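Local coordinates for protein MGS-M4 (Unidentified, PDB 4Q3M) that probably reduces carbonyl compounds with a nicotinamide cofactor, as a deep-sea aldo-keto reductase of TIM-barrel fold whose natural substrate is unknown, at residues A[183-188]-A[264-269]; A[215-220]-A[227-232]; A[42-47]-A[52-57]; A[31-36]-A[235-240]. All blocks are in the same frame, centred on the assembly; numbering follows the deposited sequence.

Contact 1: A[183-188]-A[264-269]. With SO4 (sulfate ion), chain G.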
# COMPACT_ATOMS: atom_id res chain seq x y z
N ALA A 183 14.24 -3.29 6.82
CA ALA A 183 12.99 -3.08 7.53
C ALA A 183 13.07 -1.93 8.51
O ALA A 183 13.85 -1.96 9.46
CB ALA A 183 12.59 -4.36 8.26
N TYR A 184 12.27 -0.89 8.28
CA TYR A 184 12.08 0.14 9.29
C TYR A 184 10.73 -0.09 9.96
O TYR A 184 9.91 -0.85 9.45
CB TYR A 184 12.20 1.56 8.70
CG TYR A 184 11.01 2.08 7.93
CD1 TYR A 184 9.91 2.62 8.59
CD2 TYR A 184 11.01 2.09 6.54
CE1 TYR A 184 8.82 3.12 7.88
CE2 TYR A 184 9.93 2.59 5.83
CZ TYR A 184 8.84 3.10 6.50
OH TYR A 184 7.76 3.59 5.80
N ALA A 185 10.52 0.58 11.09
CA ALA A 185 9.40 0.30 11.98
C ALA A 185 9.26 -1.20 12.27
O ALA A 185 8.17 -1.77 12.10
CB ALA A 185 8.10 0.84 11.38
N PRO A 186 10.34 -1.86 12.72
CA PRO A 186 10.23 -3.30 12.96
C PRO A 186 9.42 -3.61 14.21
O PRO A 186 8.94 -4.73 14.38
CB PRO A 186 11.68 -3.73 13.13
CG PRO A 186 12.35 -2.54 13.71
CD PRO A 186 11.67 -1.35 13.09
N LEU A 187 9.26 -2.62 15.08
CA LEU A 187 8.45 -2.77 16.28
C LEU A 187 7.10 -2.08 16.09
O LEU A 187 6.45 -1.69 17.06
CB LEU A 187 9.17 -2.20 17.50
CG LEU A 187 10.53 -2.83 17.83
CD1 LEU A 187 11.04 -2.33 19.18
CD2 LEU A 187 10.44 -4.35 17.81
N MET A 188 6.71 -1.93 14.83
CA MET A 188 5.43 -1.31 14.44
C MET A 188 5.30 0.14 14.90
O MET A 188 4.19 0.66 15.00
CB MET A 188 4.26 -2.14 14.97
CG MET A 188 4.10 -3.50 14.30
SD MET A 188 2.65 -4.40 14.86
CE MET A 188 1.34 -3.28 14.36
N LYS A 264 -0.97 -1.95 6.59
CA LYS A 264 0.17 -1.06 6.46
C LYS A 264 -0.02 0.21 7.29
O LYS A 264 -1.07 0.85 7.22
CB LYS A 264 0.39 -0.69 4.99
CG LYS A 264 1.59 0.20 4.74
CD LYS A 264 2.01 0.18 3.28
CE LYS A 264 3.16 1.14 3.02
NZ LYS A 264 4.30 0.91 3.95
N ILE A 265 0.99 0.55 8.08
CA ILE A 265 0.90 1.69 8.99
C ILE A 265 1.17 3.01 8.28
O ILE A 265 0.41 3.97 8.43
CB ILE A 265 1.89 1.54 10.16
CG1 ILE A 265 1.61 0.25 10.93
CG2 ILE A 265 1.80 2.75 11.09
CD1 ILE A 265 2.57 0.01 12.08
N PHE A 266 2.25 3.07 7.51
CA PHE A 266 2.69 4.33 6.92
C PHE A 266 2.13 4.57 5.52
O PHE A 266 1.47 3.70 4.94
CB PHE A 266 4.22 4.37 6.89
CG PHE A 266 4.84 4.41 8.26
CD1 PHE A 266 4.97 5.60 8.94
CD2 PHE A 266 5.28 3.24 8.86
CE1 PHE A 266 5.53 5.64 10.21
CE2 PHE A 266 5.85 3.27 10.12
CZ PHE A 266 5.97 4.47 10.79
N THR A 267 2.40 5.77 5.00
CA THR A 267 1.84 6.25 3.74
C THR A 267 1.97 5.25 2.59
O THR A 267 3.03 4.66 2.39
CB THR A 267 2.51 7.57 3.32
OG1 THR A 267 2.51 8.48 4.42
CG2 THR A 267 1.77 8.20 2.14
N GLU A 268 0.88 5.07 1.85
CA GLU A 268 0.86 4.19 0.69
C GLU A 268 1.88 4.67 -0.34
O GLU A 268 2.05 5.88 -0.54
CB GLU A 268 -0.54 4.12 0.08
CG GLU A 268 -0.83 2.86 -0.72
CD GLU A 268 -0.23 2.90 -2.11
OE1 GLU A 268 -0.20 3.99 -2.72
OE2 GLU A 268 0.20 1.83 -2.60
N PHE A 269 2.55 3.72 -0.99
CA PHE A 269 3.69 4.00 -1.87
C PHE A 269 3.43 5.08 -2.92
O PHE A 269 4.32 5.86 -3.25
CB PHE A 269 4.12 2.71 -2.59
CG PHE A 269 4.51 1.60 -1.65
CD1 PHE A 269 5.82 1.47 -1.22
CD2 PHE A 269 3.58 0.66 -1.23
CE1 PHE A 269 6.19 0.45 -0.37
CE2 PHE A 269 3.94 -0.37 -0.38
CZ PHE A 269 5.25 -0.47 0.05
S SO4 G . 10.30 1.05 15.62
O1 SO4 G . 9.93 1.79 16.83
O2 SO4 G . 10.63 1.99 14.56
O3 SO4 G . 11.45 0.21 15.91
O4 SO4 G . 9.17 0.22 15.20
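Phe266 lies against Tyr184 and Ala185 where strand 180-184 runs out of the barrel. Tyr184 brings the CE1 corner of its ring over one face of Phe266, CE1 to CD2 3.7 Å. The two planes stand oblique at 59°, with centroids 5.4 Å apart. The methyl of Ala185 comes to the rim of the same ring, CB to Phe266 CE2 3.5 Å, and Ile265 CG2 lies over its opposite face. Tyr184 reaches this place because its CG is tucked between the backbone N and the carbonyl carbon (chi1 77°). Its hydroxyl is hydrogen-bonded to Asn137. Ile265 extends CD1 to within 3.4 Å of Met188 O. Met188 CB lies 4.0 Å from Ile265 CD1, the two side chains crossing at about a right angle. A type I turn, Ala185 to Met188, presents Leu187 N at 2.8 Å to O4 of a sulfate, probably from the crystallisation liquor, with Ser189 N as a further donor. An alanine in place of Phe266 would probably uncover the Tyr184 ring edge and open a gap beside Ala185, leaving the tyrosine freer to shift. Glu160 holds the backbone of Ile265 and Phe266 and pairs with Lys264. The C-terminal loop thus meets the strand end through apolar side chains, next to backbone N-H groups turned to an anion, consistent with the cofactor pyrophosphate site of aldo-keto reductases.

Contact 2: A[215-220]-A[227-232]. With SO4 (sulfate ion), chain G.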
# COMPACT_ATOMS: atom_id res chain seq x y z
N ILE A 215 12.15 -10.57 19.84
CA ILE A 215 11.61 -11.60 18.96
C ILE A 215 11.39 -11.09 17.55
O ILE A 215 11.90 -11.66 16.58
CB ILE A 215 10.29 -12.14 19.51
CG1 ILE A 215 10.54 -13.00 20.75
CG2 ILE A 215 9.52 -12.88 18.42
CD1 ILE A 215 11.79 -13.86 20.67
N ALA A 216 10.61 -10.01 17.43
CA ALA A 216 10.27 -9.42 16.14
C ALA A 216 11.53 -9.05 15.37
O ALA A 216 11.57 -9.16 14.14
CB ALA A 216 9.38 -8.21 16.33
N ILE A 217 12.55 -8.62 16.10
CA ILE A 217 13.83 -8.28 15.51
C ILE A 217 14.53 -9.53 14.98
O ILE A 217 14.99 -9.55 13.83
CB ILE A 217 14.74 -7.57 16.52
CG1 ILE A 217 14.11 -6.24 16.95
CG2 ILE A 217 16.12 -7.33 15.94
CD1 ILE A 217 14.81 -5.57 18.09
N ARG A 218 14.59 -10.57 15.80
CA ARG A 218 15.24 -11.82 15.42
C ARG A 218 14.56 -12.46 14.21
O ARG A 218 15.23 -13.02 13.34
CB ARG A 218 15.24 -12.81 16.58
CG ARG A 218 15.93 -14.13 16.27
CD ARG A 218 17.39 -13.90 15.88
NE ARG A 218 17.98 -15.08 15.26
CZ ARG A 218 19.24 -15.14 14.83
NH1 ARG A 218 20.03 -14.08 14.95
NH2 ARG A 218 19.70 -16.25 14.27
N TRP A 219 13.24 -12.38 14.18
CA TRP A 219 12.46 -12.93 13.08
C TRP A 219 12.88 -12.32 11.74
O TRP A 219 12.96 -13.01 10.73
CB TRP A 219 10.97 -12.72 13.33
CG TRP A 219 10.10 -12.95 12.14
CD1 TRP A 219 9.78 -14.16 11.58
CD2 TRP A 219 9.41 -11.96 11.37
NE1 TRP A 219 8.95 -13.97 10.51
CE2 TRP A 219 8.71 -12.63 10.35
CE3 TRP A 219 9.34 -10.57 11.44
CZ2 TRP A 219 7.93 -11.96 9.42
CZ3 TRP A 219 8.57 -9.90 10.51
CH2 TRP A 219 7.88 -10.59 9.51
N LEU A 220 13.15 -11.01 11.76
CA LEU A 220 13.66 -10.33 10.58
C LEU A 220 15.08 -10.77 10.27
O LEU A 220 15.45 -10.93 9.10
CB LEU A 220 13.61 -8.81 10.78
CG LEU A 220 12.21 -8.19 10.79
CD1 LEU A 220 12.28 -6.73 11.22
CD2 LEU A 220 11.57 -8.31 9.41
N VAL A 227 17.55 -4.89 9.81
CA VAL A 227 16.56 -4.31 10.72
C VAL A 227 17.14 -3.11 11.48
O VAL A 227 18.28 -3.15 11.94
CB VAL A 227 16.04 -5.37 11.71
CG1 VAL A 227 17.20 -6.05 12.43
CG2 VAL A 227 15.07 -4.76 12.71
N ILE A 228 16.35 -2.05 11.60
CA ILE A 228 16.79 -0.84 12.28
C ILE A 228 15.74 -0.30 13.25
O ILE A 228 15.03 0.66 12.94
CB ILE A 228 17.16 0.27 11.27
CG1 ILE A 228 16.16 0.27 10.10
CG2 ILE A 228 18.57 0.06 10.74
CD1 ILE A 228 16.31 1.46 9.18
N PRO A 229 15.65 -0.90 14.45
CA PRO A 229 14.69 -0.43 15.45
C PRO A 229 15.06 0.94 16.02
O PRO A 229 16.21 1.16 16.39
CB PRO A 229 14.76 -1.51 16.54
CG PRO A 229 16.11 -2.13 16.37
CD PRO A 229 16.40 -2.09 14.90
N LYS A 230 14.08 1.83 16.09
CA LYS A 230 14.30 3.18 16.61
C LYS A 230 14.05 3.23 18.11
O LYS A 230 13.11 2.61 18.61
CB LYS A 230 13.39 4.18 15.90
CG LYS A 230 13.43 4.10 14.38
CD LYS A 230 12.40 5.03 13.75
CE LYS A 230 12.32 4.82 12.25
NZ LYS A 230 13.58 5.20 11.56
N SER A 231 14.90 3.97 18.82
CA SER A 231 14.77 4.12 20.27
C SER A 231 15.68 5.22 20.81
O SER A 231 16.73 5.51 20.23
CB SER A 231 15.08 2.80 20.99
OG SER A 231 14.89 2.92 22.38
N ILE A 232 15.28 5.83 21.91
CA ILE A 232 16.11 6.80 22.61
C ILE A 232 16.30 6.38 24.07
O ILE A 232 16.94 7.08 24.85
CB ILE A 232 15.53 8.22 22.56
CG1 ILE A 232 14.12 8.24 23.17
CG2 ILE A 232 15.51 8.75 21.13
CD1 ILE A 232 13.53 9.63 23.29
S SO4 G . 10.30 1.05 15.62
O1 SO4 G . 9.93 1.79 16.83
O2 SO4 G . 10.63 1.99 14.56
O3 SO4 G . 11.45 0.21 15.91
O4 SO4 G . 9.17 0.22 15.20
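Val227 divides its two methyls between residues almost one helical turn apart, Ile217 and Leu220, and this forked side chain carries most of the contact. Val227 CG1 meets Ile217 CG2 at 3.9 Å, the two side chains crossing at about a right angle. Val227 CG2 meets Leu220 CD1 at 3.7 Å. The fork is set by the valine torsion, CG1 lying between backbone N and carbonyl carbon (chi1 54°) and CG2 anti to N, which spreads the methyls along the helix. Ile217 reaches further with its other branch: CD1 touches Pro229 CG, 4.1 Å away. Helix 212-222 covers strand 226-227, the next strand in the chain, in the helix-on-strand layering of a TIM barrel. At Lys230, just past Pro229, the contact turns polar. Lys230 N donates to sulfate O3 at 3.1 Å (N-H...O angle 148°), and the lysine chain runs alongside the ion, CG 3.5 Å from O2, before bending away at its end. Leu187 N and Ser189 N hold the same sulfate. Hydrocarbon on the helix side and an anion held by backbone N-H groups beyond the proline suggest that the packing fixes the loop at a probable cofactor phosphate site.

Contact 3: A[42-47]-A[52-57]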
# COMPACT_ATOMS: atom_id res chain seq x y z
N ILE A 42 24.26 2.98 11.97
CA ILE A 42 23.39 4.08 12.35
C ILE A 42 22.56 4.55 11.15
O ILE A 42 23.11 4.78 10.07
CB ILE A 42 24.18 5.28 12.91
CG1 ILE A 42 25.12 4.82 14.03
CG2 ILE A 42 23.24 6.36 13.42
CD1 ILE A 42 24.41 4.33 15.27
N ASP A 43 21.26 4.68 11.35
CA ASP A 43 20.35 5.07 10.27
C ASP A 43 19.71 6.42 10.53
O ASP A 43 18.96 6.58 11.50
CB ASP A 43 19.28 4.00 10.07
CG ASP A 43 18.35 4.31 8.91
OD1 ASP A 43 18.63 3.88 7.78
OD2 ASP A 43 17.32 4.99 9.14
N THR A 44 19.99 7.39 9.68
CA THR A 44 19.43 8.73 9.82
C THR A 44 18.88 9.26 8.50
O THR A 44 18.82 8.53 7.51
CB THR A 44 20.48 9.73 10.37
OG1 THR A 44 19.87 11.01 10.58
CG2 THR A 44 21.65 9.87 9.41
N ALA A 45 18.48 10.53 8.50
CA ALA A 45 17.94 11.18 7.31
C ALA A 45 17.92 12.70 7.51
O ALA A 45 17.96 13.18 8.64
CB ALA A 45 16.55 10.67 6.99
N MET A 46 17.84 13.44 6.41
CA MET A 46 17.86 14.90 6.51
C MET A 46 16.57 15.43 7.13
O MET A 46 16.58 16.47 7.79
CB MET A 46 18.10 15.53 5.13
CG MET A 46 16.85 15.82 4.30
SD MET A 46 16.03 17.39 4.67
CE MET A 46 17.44 18.46 4.95
N ILE A 47 15.47 14.71 6.95
CA ILE A 47 14.18 15.14 7.47
C ILE A 47 14.11 14.97 8.99
O ILE A 47 13.31 15.62 9.66
CB ILE A 47 13.01 14.38 6.80
CG1 ILE A 47 11.70 15.15 6.97
CG2 ILE A 47 12.90 12.96 7.34
CD1 ILE A 47 11.73 16.54 6.38
N GLU A 52 23.42 16.33 12.50
CA GLU A 52 24.44 17.04 13.26
C GLU A 52 24.79 16.30 14.55
O GLU A 52 25.96 16.06 14.83
CB GLU A 52 23.96 18.46 13.58
CG GLU A 52 23.84 19.36 12.36
CD GLU A 52 23.59 20.81 12.73
OE1 GLU A 52 24.20 21.28 13.71
OE2 GLU A 52 22.79 21.47 12.04
N GLU A 53 23.77 15.93 15.31
CA GLU A 53 23.97 15.24 16.59
C GLU A 53 24.47 13.82 16.39
O GLU A 53 25.26 13.32 17.19
CB GLU A 53 22.68 15.24 17.40
CG GLU A 53 22.22 16.61 17.85
CD GLU A 53 21.02 16.56 18.77
OE1 GLU A 53 20.54 15.44 19.06
OE2 GLU A 53 20.55 17.63 19.21
N VAL A 54 24.00 13.16 15.33
CA VAL A 54 24.44 11.81 15.02
C VAL A 54 25.91 11.80 14.63
O VAL A 54 26.69 10.97 15.10
CB VAL A 54 23.60 11.19 13.88
CG1 VAL A 54 24.25 9.92 13.36
CG2 VAL A 54 22.18 10.91 14.36
N GLY A 55 26.30 12.74 13.77
CA GLY A 55 27.66 12.82 13.27
C GLY A 55 28.69 13.11 14.34
O GLY A 55 29.81 12.60 14.28
N ARG A 56 28.32 13.92 15.33
CA ARG A 56 29.25 14.28 16.40
C ARG A 56 29.36 13.17 17.44
O ARG A 56 30.39 13.02 18.09
CB ARG A 56 28.81 15.59 17.07
CG ARG A 56 29.00 16.81 16.19
CD ARG A 56 28.60 18.08 16.92
NE ARG A 56 28.72 19.26 16.06
CZ ARG A 56 27.81 19.62 15.16
NH1 ARG A 56 26.71 18.90 15.01
NH2 ARG A 56 28.00 20.70 14.42
N ALA A 57 28.29 12.39 17.59
CA ALA A 57 28.30 11.25 18.50
C ALA A 57 29.23 10.17 17.97
O ALA A 57 29.82 9.41 18.74
CB ALA A 57 26.90 10.70 18.68
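Ile42 and Val54 make the close part of this contact, methyl to methyl: Ile42 CG2 lies 3.7 Å from Val54 CG1, the side chains sliding past each other in opposite directions. Each of these branches is anti to its own backbone N, Val54 CG1 with chi1 168°, which turns both methyls into the interface between strand and helix. Val31 of helix 26-37 also packs on Val54. Looser is the approach of Thr44, whose OG1 stays 4.4 Å from Val54 CG2 and spends its hydroxyl on a hydrogen bond with Asn50. Strand 41-43 and helix 51-59 are the first two elements of a beta-alpha-beta unit completed by strand 69-74, the repeating element of the TIM barrel. Asp43, between the two contacting residues, points away from the helix and forms a salt bridge with Lys73, a pair consistent with the catalytic Asp and Lys of aldo-keto reductases. On the far side of the helix, Glu52 and Arg56 are exposed. Arg56 NH1 makes a weak hydrogen bond to Glu52 O, 2.9 Å long with an angle of 126°, and only a long salt bridge to Glu52 OE1 at 3.7 Å.

Contact 4: A[31-36]-A[235-240]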
# COMPACT_ATOMS: atom_id res chain seq x y z
N VAL A 31 22.73 7.47 19.99
CA VAL A 31 23.74 6.94 19.08
C VAL A 31 24.91 6.32 19.84
O VAL A 31 25.32 5.20 19.55
CB VAL A 31 24.27 8.04 18.13
CG1 VAL A 31 25.52 7.56 17.40
CG2 VAL A 31 23.19 8.45 17.14
N LYS A 32 25.45 7.05 20.81
CA LYS A 32 26.59 6.57 21.58
C LYS A 32 26.19 5.43 22.52
O LYS A 32 26.94 4.47 22.68
CB LYS A 32 27.22 7.70 22.39
CG LYS A 32 28.45 7.27 23.16
CD LYS A 32 29.67 8.06 22.73
CE LYS A 32 29.44 9.55 22.90
NZ LYS A 32 30.67 10.33 22.61
N ALA A 33 25.02 5.54 23.13
CA ALA A 33 24.50 4.48 23.98
C ALA A 33 24.35 3.19 23.18
O ALA A 33 24.43 2.09 23.73
CB ALA A 33 23.17 4.88 24.59
N ALA A 34 24.13 3.34 21.88
CA ALA A 34 24.06 2.21 20.97
C ALA A 34 25.46 1.76 20.55
O ALA A 34 25.77 0.56 20.57
CB ALA A 34 23.23 2.56 19.75
N LEU A 35 26.30 2.72 20.18
CA LEU A 35 27.66 2.42 19.74
C LEU A 35 28.46 1.71 20.83
O LEU A 35 29.24 0.80 20.55
CB LEU A 35 28.38 3.71 19.32
CG LEU A 35 28.02 4.28 17.95
CD1 LEU A 35 28.70 5.62 17.73
CD2 LEU A 35 28.39 3.30 16.85
N GLU A 36 28.27 2.13 22.08
CA GLU A 36 28.91 1.48 23.21
C GLU A 36 28.34 0.09 23.43
O GLU A 36 29.04 -0.82 23.88
CB GLU A 36 28.75 2.32 24.48
CG GLU A 36 29.47 3.66 24.45
CD GLU A 36 29.18 4.50 25.68
OE1 GLU A 36 29.77 5.59 25.80
OE2 GLU A 36 28.36 4.07 26.52
N GLU A 235 18.23 1.44 27.74
CA GLU A 235 17.97 0.05 28.11
C GLU A 235 17.43 -0.76 26.94
O GLU A 235 17.95 -1.82 26.62
CB GLU A 235 17.00 -0.02 29.29
CG GLU A 235 16.37 -1.40 29.47
CD GLU A 235 16.17 -1.77 30.92
OE1 GLU A 235 15.66 -0.92 31.69
OE2 GLU A 235 16.52 -2.90 31.30
N ARG A 236 16.38 -0.25 26.31
CA ARG A 236 15.75 -0.95 25.20
C ARG A 236 16.67 -1.02 23.99
O ARG A 236 16.56 -1.93 23.16
CB ARG A 236 14.43 -0.29 24.82
CG ARG A 236 13.25 -1.25 24.83
CD ARG A 236 12.00 -0.62 24.24
NE ARG A 236 10.90 -1.58 24.16
CZ ARG A 236 9.75 -1.35 23.52
NH1 ARG A 236 9.55 -0.20 22.90
NH2 ARG A 236 8.81 -2.29 23.51
N ILE A 237 17.59 -0.07 23.89
CA ILE A 237 18.60 -0.08 22.84
C ILE A 237 19.50 -1.31 22.99
O ILE A 237 19.85 -1.97 22.02
CB ILE A 237 19.46 1.20 22.86
CG1 ILE A 237 18.59 2.43 22.63
CG2 ILE A 237 20.55 1.13 21.80
CD1 ILE A 237 19.34 3.74 22.72
N VAL A 238 19.87 -1.60 24.24
CA VAL A 238 20.68 -2.77 24.55
C VAL A 238 19.89 -4.06 24.33
O VAL A 238 20.41 -5.04 23.79
CB VAL A 238 21.21 -2.72 25.99
CG1 VAL A 238 22.02 -3.97 26.31
CG2 VAL A 238 22.05 -1.47 26.21
N GLN A 239 18.63 -4.04 24.76
CA GLN A 239 17.75 -5.19 24.58
C GLN A 239 17.54 -5.51 23.11
O GLN A 239 17.62 -6.67 22.70
CB GLN A 239 16.40 -4.94 25.26
CG GLN A 239 16.46 -4.82 26.77
CD GLN A 239 15.10 -4.62 27.40
OE1 GLN A 239 14.09 -4.47 26.70
NE2 GLN A 239 15.05 -4.63 28.72
N ASN A 240 17.29 -4.47 22.31
CA ASN A 240 17.08 -4.64 20.88
C ASN A 240 18.32 -5.17 20.17
O ASN A 240 18.22 -5.69 19.05
CB ASN A 240 16.65 -3.31 20.25
CG ASN A 240 15.23 -2.92 20.62
OD1 ASN A 240 14.63 -3.50 21.52
ND2 ASN A 240 14.69 -1.93 19.91
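Ile237 meets Ala33 and Ala34 where helices 26-37 and 234-241 come side by side, and Arg236, Gln239 and Asn240 turn to other neighbours. Glu235 opens the segment on the exposed side, its O accepting from Gln239 N along the helix. Arg236 lies against Pro213, Ile192 and Leu196. Next comes Ile237 with two branches at work. Ile237 CG2, anti to the backbone N, comes down on Ala34, 3.7 Å from Ala34 CB and 3.8 Å from Ala34 CA. CG1 sits beside N (chi1 -61°) and carries Ile237 CD1 on to Ala33 CB at 4.4 Å, a looser touch. Small alanines on one helix let the other come near, Ala34 CA and Ile237 CA being 6.2 Å apart. The Ile237 carbonyl accepts from Tyr39 OH, a second tie to the chain just after helix 26-37. Val238 is exposed at the margin. Gln239 O then accepts from Gln214, and buried Asn240 packs on Tyr39, Pro229 and Ile217. Helix 234-241 is thus wedged between helix 26-37 and helix 212-222 on the outside of the barrel, while Val31 on the former leans on helix 51-59.

Along the chain, 31-36 opens contact 4, which encloses contacts 3 and 2. Contact 1 opens at 183-188, takes in contact 2 and closes last at 264-269, so contacts 1 and 4 interlock. Contact 2 is the middle piece, its centre about 13 Å from that of contact 1 and 12 Å from that of contact 4. It shares the sulfate, at a probable cofactor phosphate site, with contact 1 and meets contact 4 at Asn240. Contacts 3 and 4 meet through Val31. Contact 4 packs helix 234-241 on helix 26-37 where the barrel's first and last strands meet; contact 3 seats helix 51-59 on strand 41-43. Contact 1's centre lies about 21 Å from contact 3's and 22 Å from contact 4's.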